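PDB 3VTH: hydrogenase maturation factor from Thermoanaerobacter tengcongensis, which probably transfers a carbamoyl group from carbamoyl phosphate to the C-terminal cysteine of HypE, using ATP, in the maturation of [NiFe]-hydrogenases. Local coordinates for residues A[130-135]-A[314-319]; A[203-208]-A[354-359]; A[636-641]-A[649-654]. All blocks are in the same frame, centred on the assembly; numbering follows the deposited sequence.

Overall arrangement
Contacts 1 and 2 are neighbours, with centres 12 Å apart. Contact 1 joins a zinc-finger loop to helix 312-320. Contact 2 packs helix 204-213 on strand 354-358. The two meet directly. Ile-205 CG2 lies 3.6 Å from Leu-317 CA, Phe-133 packs on Asn-358, and a long, weak ion pair links Arg-130 NH2 to Asp-203 OD2 at 3.4 Å. Contact 3 lies on the opposite side of the chain's centre, in the Kae1-like region, and its centre is 58 Å from that of contact 1. Contact 1 lies near the zinc fingers: a bound zinc ion is about 12 Å from the side chain of Pro-132. Contact 2 holds Cys-207 of the disulfide but, like contact 3, is remote from the metal and nucleotide sites.

Contact 1 (A[130-135]-A[314-319]); sequences RYPFIN and HYLLME
The guanidinium of Arg-130 has Leu-316 on one face and Glu-319 at its edge. Leu-316 CD2 sits over the rim of that face, 3.7 Å from Arg-130 NH1. Glu-319 OE2 approaches in the guanidinium plane. It lies 3.6 Å from Arg-130 NH1, a long salt bridge, and the carboxylate is turned 78° to the guanidinium. A water also lies at the edge. It accepts from Arg-130 NH1 at 2.6 Å and donates to Leu-316 O at 2.8 Å, so it ties the arginine to a helix carbonyl. The Arg-130 chain bends at chi3 (51°), which folds the guanidinium over Leu-316. The other methyl of this leucine, CD1, rests 3.6 Å from Arg-130 O and 4.3 Å from Pro-132 CB. The contact docks a loop of the first HypF zinc finger on helix 312-320 of the YrdC-like region. The loop makes a type I turn from Tyr-131 to Ile-134, closed by a weak bond from Ile-134 N to Tyr-131 O. Phe-133 N lies over the centre of one face of the Tyr-131 ring, and Phe-187 meets that ring edge-to-face. A methionine here would probably leave Glu-319 without this positive partner and the bridging water without its donor. Glu-319 OE1 also has a long, weak ion pair with Lys-122.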
loop_
_atom_site.group_PDB
_atom_site.type_symbol
_atom_site.label_atom_id
_atom_site.label_comp_id
_atom_site.label_asym_id
_atom_site.label_seq_id
_atom_site.Cartn_x
_atom_site.Cartn_y
_atom_site.Cartn_z
ATOM N N ARG A 130 5.631 25.104 -18.575
ATOM C CA ARG A 130 5.827 25.322 -17.133
ATOM C C ARG A 130 4.510 25.477 -16.347
ATOM O O ARG A 130 4.517 25.915 -15.203
ATOM C CB ARG A 130 6.785 26.509 -16.870
ATOM C CG ARG A 130 8.173 26.358 -17.506
ATOM C CD ARG A 130 9.089 27.587 -17.219
ATOM N NE ARG A 130 9.117 27.885 -15.786
ATOM C CZ ARG A 130 9.857 27.229 -14.894
ATOM N NH1 ARG A 130 10.663 26.243 -15.279
ATOM N NH2 ARG A 130 9.793 27.558 -13.608
ATOM N N TYR A 131 3.387 25.091 -16.949
ATOM C CA TYR A 131 2.115 25.094 -16.238
ATOM C C TYR A 131 2.092 23.983 -15.160
ATOM O O TYR A 131 2.169 22.795 -15.479
ATOM C CB TYR A 131 0.941 24.992 -17.228
ATOM C CG TYR A 131 -0.417 24.829 -16.591
ATOM C CD1 TYR A 131 -1.228 23.758 -16.929
ATOM C CD2 TYR A 131 -0.896 25.754 -15.655
ATOM C CE1 TYR A 131 -2.491 23.600 -16.362
ATOM C CE2 TYR A 131 -2.156 25.587 -15.063
ATOM C CZ TYR A 131 -2.939 24.520 -15.430
ATOM O OH TYR A 131 -4.175 24.341 -14.863
ATOM N N PRO A 132 2.016 24.379 -13.874
ATOM C CA PRO A 132 2.245 23.461 -12.740
ATOM C C PRO A 132 1.141 22.431 -12.538
ATOM O O PRO A 132 1.284 21.550 -11.694
ATOM C CB PRO A 132 2.286 24.409 -11.529
ATOM C CG PRO A 132 2.497 25.774 -12.111
ATOM C CD PRO A 132 1.763 25.748 -13.398
ATOM N N PHE A 133 0.045 22.536 -13.298
ATOM C CA PHE A 133 -1.074 21.590 -13.143
ATOM C C PHE A 133 -1.478 20.914 -14.452
ATOM O O PHE A 133 -2.605 20.398 -14.602
ATOM C CB PHE A 133 -2.269 22.273 -12.453
ATOM C CG PHE A 133 -1.923 22.821 -11.092
ATOM C CD1 PHE A 133 -1.894 21.984 -9.981
ATOM C CD2 PHE A 133 -1.551 24.146 -10.941
ATOM C CE1 PHE A 133 -1.535 22.482 -8.721
ATOM C CE2 PHE A 133 -1.190 24.655 -9.688
ATOM C CZ PHE A 133 -1.183 23.829 -8.586
ATOM N N ILE A 134 -0.543 20.896 -15.390
ATOM C CA ILE A 134 -0.766 20.209 -16.661
ATOM C C ILE A 134 -1.186 18.747 -16.443
ATOM O O ILE A 134 -0.584 18.036 -15.638
ATOM C CB ILE A 134 0.457 20.331 -17.595
ATOM C CG1 ILE A 134 0.111 19.855 -19.015
ATOM C CG2 ILE A 134 1.704 19.621 -17.004
ATOM C CD1 ILE A 134 1.171 20.270 -20.074
ATOM N N ASN A 135 -2.264 18.336 -17.121
ATOM C CA ASN A 135 -2.699 16.929 -17.128
ATOM C C ASN A 135 -3.526 16.691 -18.395
ATOM O O ASN A 135 -3.688 17.605 -19.197
ATOM C CB ASN A 135 -3.517 16.584 -15.869
ATOM C CG ASN A 135 -4.714 17.526 -15.664
ATOM O OD1 ASN A 135 -5.261 18.104 -16.615
ATOM N ND2 ASN A 135 -5.122 17.680 -14.418
ATOM N N HIS A 314 7.090 18.775 -9.434
ATOM C CA HIS A 314 8.349 18.076 -9.116
ATOM C C HIS A 314 9.336 18.216 -10.255
ATOM O O HIS A 314 10.523 18.456 -10.021
ATOM C CB HIS A 314 8.138 16.580 -8.836
ATOM C CG HIS A 314 7.095 16.288 -7.809
ATOM N ND1 HIS A 314 7.066 16.902 -6.575
ATOM C CD2 HIS A 314 6.060 15.419 -7.820
ATOM C CE1 HIS A 314 6.041 16.444 -5.881
ATOM N NE2 HIS A 314 5.416 15.544 -6.613
ATOM N N TYR A 315 8.852 18.057 -11.487
ATOM C CA TYR A 315 9.710 18.243 -12.658
ATOM C C TYR A 315 10.237 19.662 -12.739
ATOM O O TYR A 315 11.399 19.883 -13.107
ATOM C CB TYR A 315 8.968 17.895 -13.950
ATOM C CG TYR A 315 8.651 16.426 -14.101
ATOM C CD1 TYR A 315 9.583 15.544 -14.639
ATOM C CD2 TYR A 315 7.400 15.921 -13.723
ATOM C CE1 TYR A 315 9.280 14.169 -14.792
ATOM C CE2 TYR A 315 7.093 14.572 -13.867
ATOM C CZ TYR A 315 8.036 13.710 -14.412
ATOM O OH TYR A 315 7.714 12.391 -14.557
ATOM N N LEU A 316 9.380 20.628 -12.413
ATOM C CA LEU A 316 9.790 22.031 -12.375
ATOM C C LEU A 316 10.859 22.274 -11.298
ATOM O O LEU A 316 11.881 22.923 -11.544
ATOM C CB LEU A 316 8.577 22.935 -12.157
ATOM C CG LEU A 316 7.556 23.005 -13.310
ATOM C CD1 LEU A 316 6.314 23.794 -12.896
ATOM C CD2 LEU A 316 8.166 23.573 -14.576
ATOM N N LEU A 317 10.619 21.742 -10.106
ATOM C CA LEU A 317 11.571 21.887 -9.000
ATOM C C LEU A 317 12.927 21.267 -9.350
ATOM O O LEU A 317 13.971 21.856 -9.060
ATOM C CB LEU A 317 11.003 21.272 -7.710
ATOM C CG LEU A 317 11.847 21.422 -6.422
ATOM C CD1 LEU A 317 12.208 22.922 -6.145
ATOM C CD2 LEU A 317 11.136 20.785 -5.223
ATOM N N MET A 318 12.893 20.090 -9.982
ATOM C CA MET A 318 14.098 19.358 -10.380
ATOM C C MET A 318 15.021 20.111 -11.340
ATOM O O MET A 318 16.239 19.934 -11.287
ATOM C CB MET A 318 13.745 17.969 -10.944
ATOM C CG MET A 318 13.270 16.947 -9.892
ATOM S SD MET A 318 14.555 16.691 -8.645
ATOM C CE MET A 318 13.796 15.475 -7.576
ATOM N N GLU A 319 14.464 20.950 -12.211
ATOM C CA GLU A 319 15.323 21.819 -13.027
ATOM C C GLU A 319 16.000 22.943 -12.207
ATOM O O GLU A 319 16.977 23.548 -12.669
ATOM C CB GLU A 319 14.613 22.357 -14.295
ATOM C CG GLU A 319 13.092 22.290 -14.275
ATOM C CD GLU A 319 12.427 22.499 -15.641
ATOM O OE1 GLU A 319 11.539 21.685 -16.005
ATOM O OE2 GLU A 319 12.767 23.473 -16.337
HETATM O O HOH W 1 11.676 25.274 -13.045
#

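Contact 2 (A[203-208]-A[354-359]); sequences DEIKCV and VFLLNN
Leu-356 is the hub of this contact, and three helix residues close on it. Its CD1 lies 3.8 Å from Glu-204 CB and 4.0 Å from Val-208 CG2. Its CD2 meets Ile-205 CD1 at 3.9 Å. Val-208 CG2 also rests 3.9 Å from Leu-356 CB, and the valine and leucine side chains cross at about a right angle. Leu-356 carries CG opposite the backbone N (chi1 -173°), and its two methyls part to serve different helix residues. The Ile-205 bond from CA to CB points away from the strand, yet its CD1 turns back to reach the leucine. Only the aliphatic base of Glu-204 takes part, since its carboxylate turns off from the strand. This is helix-on-sheet packing in the YrdC-like alpha/beta fold. Helix 204-208 runs roughly antiparallel to strand 354-358, at 153°, with the axes 9.1 Å apart. The strand lies between strands 193-196 and 218-221 and bonds to both through its backbone. Asp-203 is the N-cap of the helix. Its OD1 accepts from Lys-206 N at 3.1 Å, in a nearly straight bond of 167°. A disulfide from Cys-207 to Cys-200 ties the first turn to the loop before it. Farther out, Ile-205 and Val-208 both pack on Leu-317 of helix 312-320, while Glu-204 and Cys-207 touch Phe-195 on the neighbouring strand.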
loop_
_atom_site.group_PDB
_atom_site.type_symbol
_atom_site.label_atom_id
_atom_site.label_comp_id
_atom_site.label_asym_id
_atom_site.label_seq_id
_atom_site.Cartn_x
_atom_site.Cartn_y
_atom_site.Cartn_z
ATOM N N ASP A 203 9.608 33.368 -9.183
ATOM C CA ASP A 203 8.434 32.512 -9.341
ATOM C C ASP A 203 8.380 31.466 -8.212
ATOM O O ASP A 203 9.412 31.152 -7.614
ATOM C CB ASP A 203 8.304 31.953 -10.775
ATOM C CG ASP A 203 9.186 30.721 -11.059
ATOM O OD1 ASP A 203 9.360 29.831 -10.199
ATOM O OD2 ASP A 203 9.672 30.624 -12.211
ATOM N N GLU A 204 7.179 30.975 -7.900
ATOM C CA GLU A 204 6.948 30.137 -6.704
ATOM C C GLU A 204 7.888 28.940 -6.570
ATOM O O GLU A 204 8.423 28.690 -5.487
ATOM C CB GLU A 204 5.486 29.668 -6.613
ATOM C CG GLU A 204 4.471 30.768 -6.271
ATOM C CD GLU A 204 4.093 31.647 -7.465
ATOM O OE1 GLU A 204 4.564 31.382 -8.598
ATOM O OE2 GLU A 204 3.315 32.611 -7.266
ATOM N N ILE A 205 8.088 28.198 -7.659
ATOM C CA ILE A 205 8.989 27.037 -7.644
ATOM C C ILE A 205 10.436 27.429 -7.298
ATOM O O ILE A 205 11.112 26.727 -6.542
ATOM C CB ILE A 205 8.978 26.262 -8.981
ATOM C CG1 ILE A 205 7.570 25.743 -9.318
ATOM C CG2 ILE A 205 9.977 25.084 -8.938
ATOM C CD1 ILE A 205 6.993 24.690 -8.344
ATOM N N LYS A 206 10.901 28.540 -7.864
ATOM C CA LYS A 206 12.231 29.063 -7.562
ATOM C C LYS A 206 12.352 29.490 -6.095
ATOM O O LYS A 206 13.404 29.342 -5.497
ATOM C CB LYS A 206 12.568 30.237 -8.487
ATOM C CG LYS A 206 14.055 30.418 -8.762
ATOM C CD LYS A 206 14.293 31.082 -10.145
ATOM C CE LYS A 206 13.642 30.223 -11.265
ATOM N NZ LYS A 206 13.633 30.876 -12.604
ATOM N N CYS A 207 11.273 30.027 -5.524
ATOM C CA CYS A 207 11.269 30.370 -4.101
ATOM C C CYS A 207 11.487 29.117 -3.227
ATOM O O CYS A 207 12.212 29.160 -2.221
ATOM C CB CYS A 207 9.966 31.086 -3.721
ATOM S SG CYS A 207 9.659 32.667 -4.590
ATOM N N VAL A 208 10.852 28.019 -3.636
ATOM C CA VAL A 208 10.991 26.713 -2.977
ATOM C C VAL A 208 12.417 26.186 -3.097
ATOM O O VAL A 208 13.019 25.796 -2.089
ATOM C CB VAL A 208 9.971 25.693 -3.534
ATOM C CG1 VAL A 208 10.262 24.259 -3.036
ATOM C CG2 VAL A 208 8.570 26.114 -3.145
ATOM N N VAL A 354 8.774 27.220 5.034
ATOM C CA VAL A 354 7.999 27.876 3.964
ATOM C C VAL A 354 7.022 26.877 3.353
ATOM O O VAL A 354 7.184 25.669 3.527
ATOM C CB VAL A 354 8.913 28.473 2.855
ATOM C CG1 VAL A 354 9.941 29.478 3.452
ATOM C CG2 VAL A 354 9.630 27.359 2.108
ATOM N N PHE A 355 6.011 27.381 2.646
ATOM C CA PHE A 355 4.938 26.540 2.127
ATOM C C PHE A 355 4.711 26.785 0.645
ATOM O O PHE A 355 4.733 27.935 0.194
ATOM C CB PHE A 355 3.621 26.839 2.862
ATOM C CG PHE A 355 3.637 26.477 4.320
ATOM C CD1 PHE A 355 2.973 25.335 4.769
ATOM C CD2 PHE A 355 4.288 27.301 5.253
ATOM C CE1 PHE A 355 2.979 24.992 6.141
ATOM C CE2 PHE A 355 4.296 26.979 6.604
ATOM C CZ PHE A 355 3.646 25.826 7.052
ATOM N N LEU A 356 4.486 25.697 -0.098
ATOM C CA LEU A 356 3.994 25.797 -1.462
ATOM C C LEU A 356 2.565 25.269 -1.494
ATOM O O LEU A 356 2.326 24.047 -1.551
ATOM C CB LEU A 356 4.880 25.042 -2.466
ATOM C CG LEU A 356 4.509 25.259 -3.943
ATOM C CD1 LEU A 356 4.828 26.689 -4.400
ATOM C CD2 LEU A 356 5.192 24.233 -4.860
ATOM N N LEU A 357 1.631 26.212 -1.444
ATOM C CA LEU A 357 0.200 25.941 -1.451
ATOM C C LEU A 357 -0.348 25.896 -2.884
ATOM O O LEU A 357 0.345 26.267 -3.825
ATOM C CB LEU A 357 -0.489 27.092 -0.718
ATOM C CG LEU A 357 -0.760 27.140 0.789
ATOM C CD1 LEU A 357 0.149 26.266 1.670
ATOM C CD2 LEU A 357 -0.794 28.570 1.266
ATOM N N ASN A 358 -1.595 25.435 -3.040
ATOM C CA ASN A 358 -2.347 25.680 -4.266
ATOM C C ASN A 358 -3.844 25.709 -3.965
ATOM O O ASN A 358 -4.271 25.302 -2.879
ATOM C CB ASN A 358 -1.991 24.660 -5.369
ATOM C CG ASN A 358 -2.534 23.275 -5.099
ATOM O OD1 ASN A 358 -3.758 23.071 -5.000
ATOM N ND2 ASN A 358 -1.632 22.296 -5.020
ATOM N N ASN A 359 -4.645 26.192 -4.912
ATOM C CA ASN A 359 -6.068 26.339 -4.647
ATOM C C ASN A 359 -6.931 25.258 -5.291
ATOM O O ASN A 359 -8.108 25.476 -5.491
ATOM C CB ASN A 359 -6.550 27.753 -5.040
ATOM C CG ASN A 359 -6.325 28.056 -6.514
ATOM O OD1 ASN A 359 -5.633 27.312 -7.222
ATOM N ND2 ASN A 359 -6.922 29.130 -6.988
#

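Contact 3 (A[636-641]-A[649-654])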
loop_
_atom_site.group_PDB
_atom_site.type_symbol
_atom_site.label_atom_id
_atom_site.label_comp_id
_atom_site.label_asym_id
_atom_site.label_seq_id
_atom_site.Cartn_x
_atom_site.Cartn_y
_atom_site.Cartn_z
ATOM N N GLU A 636 21.004 -25.653 14.883
ATOM C CA GLU A 636 20.192 -26.821 15.175
ATOM C C GLU A 636 18.862 -26.433 15.847
ATOM O O GLU A 636 18.805 -25.506 16.664
ATOM C CB GLU A 636 20.980 -27.776 16.071
ATOM C CG GLU A 636 20.288 -29.103 16.340
ATOM C CD GLU A 636 20.621 -29.682 17.711
ATOM O OE1 GLU A 636 20.964 -30.880 17.782
ATOM O OE2 GLU A 636 20.529 -28.944 18.721
ATOM N N TYR A 637 17.802 -27.143 15.479
ATOM C CA TYR A 637 16.498 -27.004 16.123
ATOM C C TYR A 637 15.889 -28.378 16.360
ATOM O O TYR A 637 16.325 -29.383 15.794
ATOM C CB TYR A 637 15.535 -26.160 15.281
ATOM C CG TYR A 637 15.436 -26.647 13.861
ATOM C CD1 TYR A 637 14.485 -27.601 13.480
ATOM C CD2 TYR A 637 16.313 -26.162 12.899
ATOM C CE1 TYR A 637 14.431 -28.057 12.167
ATOM C CE2 TYR A 637 16.256 -26.591 11.609
ATOM C CZ TYR A 637 15.325 -27.531 11.248
ATOM O OH TYR A 637 15.317 -27.919 9.948
ATOM N N GLU A 638 14.854 -28.392 17.188
ATOM C CA GLU A 638 14.194 -29.608 17.608
ATOM C C GLU A 638 12.704 -29.336 17.471
ATOM O O GLU A 638 12.239 -28.256 17.843
ATOM C CB GLU A 638 14.587 -29.888 19.064
ATOM C CG GLU A 638 13.757 -30.931 19.789
ATOM C CD GLU A 638 14.292 -31.233 21.180
ATOM O OE1 GLU A 638 15.248 -32.034 21.287
ATOM O OE2 GLU A 638 13.753 -30.676 22.165
ATOM N N ILE A 639 11.963 -30.299 16.918
ATOM C CA ILE A 639 10.505 -30.177 16.823
ATOM C C ILE A 639 9.905 -31.231 17.737
ATOM O O ILE A 639 10.197 -32.429 17.594
ATOM C CB ILE A 639 9.966 -30.369 15.377
ATOM C CG1 ILE A 639 10.629 -29.384 14.412
ATOM C CG2 ILE A 639 8.431 -30.214 15.329
ATOM C CD1 ILE A 639 10.341 -29.683 12.940
ATOM N N LEU A 640 9.095 -30.784 18.694
ATOM C CA LEU A 640 8.389 -31.706 19.575
ATOM C C LEU A 640 6.907 -31.782 19.193
ATOM O O LEU A 640 6.223 -30.754 19.070
ATOM C CB LEU A 640 8.565 -31.309 21.048
ATOM C CG LEU A 640 9.977 -31.174 21.634
ATOM C CD1 LEU A 640 9.888 -30.865 23.138
ATOM C CD2 LEU A 640 10.822 -32.447 21.406
ATOM N N LYS A 641 6.422 -32.996 18.977
ATOM C CA LYS A 641 5.042 -33.184 18.547
ATOM C C LYS A 641 4.216 -33.738 19.694
ATOM O O LYS A 641 4.425 -34.873 20.122
ATOM C CB LYS A 641 4.965 -34.102 17.310
ATOM C CG LYS A 641 3.534 -34.550 16.895
ATOM C CD LYS A 641 2.601 -33.366 16.640
ATOM C CE LYS A 641 1.156 -33.818 16.426
ATOM N NZ LYS A 641 0.924 -34.253 15.029
ATOM N N PRO A 649 12.288 -21.595 20.779
ATOM C CA PRO A 649 13.247 -20.600 20.324
ATOM C C PRO A 649 14.443 -20.408 21.253
ATOM O O PRO A 649 15.501 -20.012 20.777
ATOM C CB PRO A 649 12.411 -19.319 20.239
ATOM C CG PRO A 649 11.289 -19.535 21.132
ATOM C CD PRO A 649 10.967 -20.990 21.029
ATOM N N GLU A 650 14.294 -20.698 22.548
ATOM C CA GLU A 650 15.415 -20.508 23.474
ATOM C C GLU A 650 16.613 -21.425 23.169
ATOM O O GLU A 650 17.751 -21.035 23.387
ATOM C CB GLU A 650 14.983 -20.637 24.938
ATOM C CG GLU A 650 16.065 -20.199 25.953
ATOM C CD GLU A 650 17.066 -21.315 26.332
ATOM O OE1 GLU A 650 16.667 -22.501 26.370
ATOM O OE2 GLU A 650 18.255 -21.000 26.602
ATOM N N LEU A 651 16.345 -22.640 22.681
ATOM C CA LEU A 651 17.417 -23.580 22.298
ATOM C C LEU A 651 18.286 -23.056 21.145
ATOM O O LEU A 651 19.494 -23.335 21.069
ATOM C CB LEU A 651 16.810 -24.942 21.938
ATOM C CG LEU A 651 16.044 -25.634 23.078
ATOM C CD1 LEU A 651 15.430 -26.953 22.619
ATOM C CD2 LEU A 651 16.978 -25.848 24.281
ATOM N N ILE A 652 17.653 -22.302 20.255
ATOM C CA ILE A 652 18.320 -21.633 19.155
ATOM C C ILE A 652 19.077 -20.414 19.693
ATOM O O ILE A 652 20.225 -20.175 19.305
ATOM C CB ILE A 652 17.287 -21.221 18.063
ATOM C CG1 ILE A 652 16.715 -22.475 17.399
ATOM C CG2 ILE A 652 17.912 -20.288 17.003
ATOM C CD1 ILE A 652 15.422 -22.254 16.688
ATOM N N LEU A 653 18.444 -19.671 20.612
ATOM C CA LEU A 653 19.108 -18.523 21.251
ATOM C C LEU A 653 20.391 -18.939 21.985
ATOM O O LEU A 653 21.353 -18.180 22.008
ATOM C CB LEU A 653 18.167 -17.757 22.197
ATOM C CG LEU A 653 16.969 -17.012 21.592
ATOM C CD1 LEU A 653 16.132 -16.377 22.705
ATOM C CD2 LEU A 653 17.417 -15.947 20.589
ATOM N N ARG A 654 20.410 -20.138 22.566
ATOM C CA ARG A 654 21.644 -20.668 23.194
ATOM C C ARG A 654 22.822 -20.724 22.243
ATOM O O ARG A 654 23.921 -20.326 22.609
ATOM C CB ARG A 654 21.436 -22.074 23.727
ATOM C CG ARG A 654 20.762 -22.092 25.045
ATOM C CD ARG A 654 20.779 -23.462 25.673
ATOM N NE ARG A 654 19.561 -23.626 26.456
ATOM C CZ ARG A 654 19.212 -24.736 27.090
ATOM N NH1 ARG A 654 20.001 -25.798 27.047
ATOM N NH2 ARG A 654 18.075 -24.775 27.770
#
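Beside Leu-651, which meets Glu-638 across the contact, Glu-650 OE2 is gripped by two groups. Arg-654 NE donates to it at 2.9 Å, close to the guanidinium plane and from the syn side. Tyr-566 OH is its second hydrogen-bond partner. Arg-654 NH2 donates to Glu-650 OE1 at 3.0 Å, from a more tilted position. The arginine thus holds the carboxylate side-on with two nitrogens, one turn along the helix. Leu-651 CD2 lies over the centre of one guanidinium face. These bonds should limit the rotation of both charged groups. The other methyl of Leu-651 faces the opposing segment, with CD1 4.1 Å from Glu-638 OE2. Glu-638 reaches it with an extended chain. Ile-652 makes the deeper contact: its CG1 lies 3.8 Å from Glu-636 O, and its CD1 lies 4.2 Å from Tyr-637 CB. Tyr-637 holds CG between its backbone N and carbonyl carbon (chi1 52°). Its ring points off from the 649-654 segment and packs on Thr-676 and Asn-679 of helix 666-692. Thr-676 also touches Ile-652, so the long helix backs both sides. Leu-640 bonds through its backbone to Val-646, pairing strand 639-641 with strand 645-647. The whole is a short beta hairpin followed at once by a helix that folds back on the hairpin's lead-in, on the surface of the Kae1-like second subdomain, in the actin-ATPase clan.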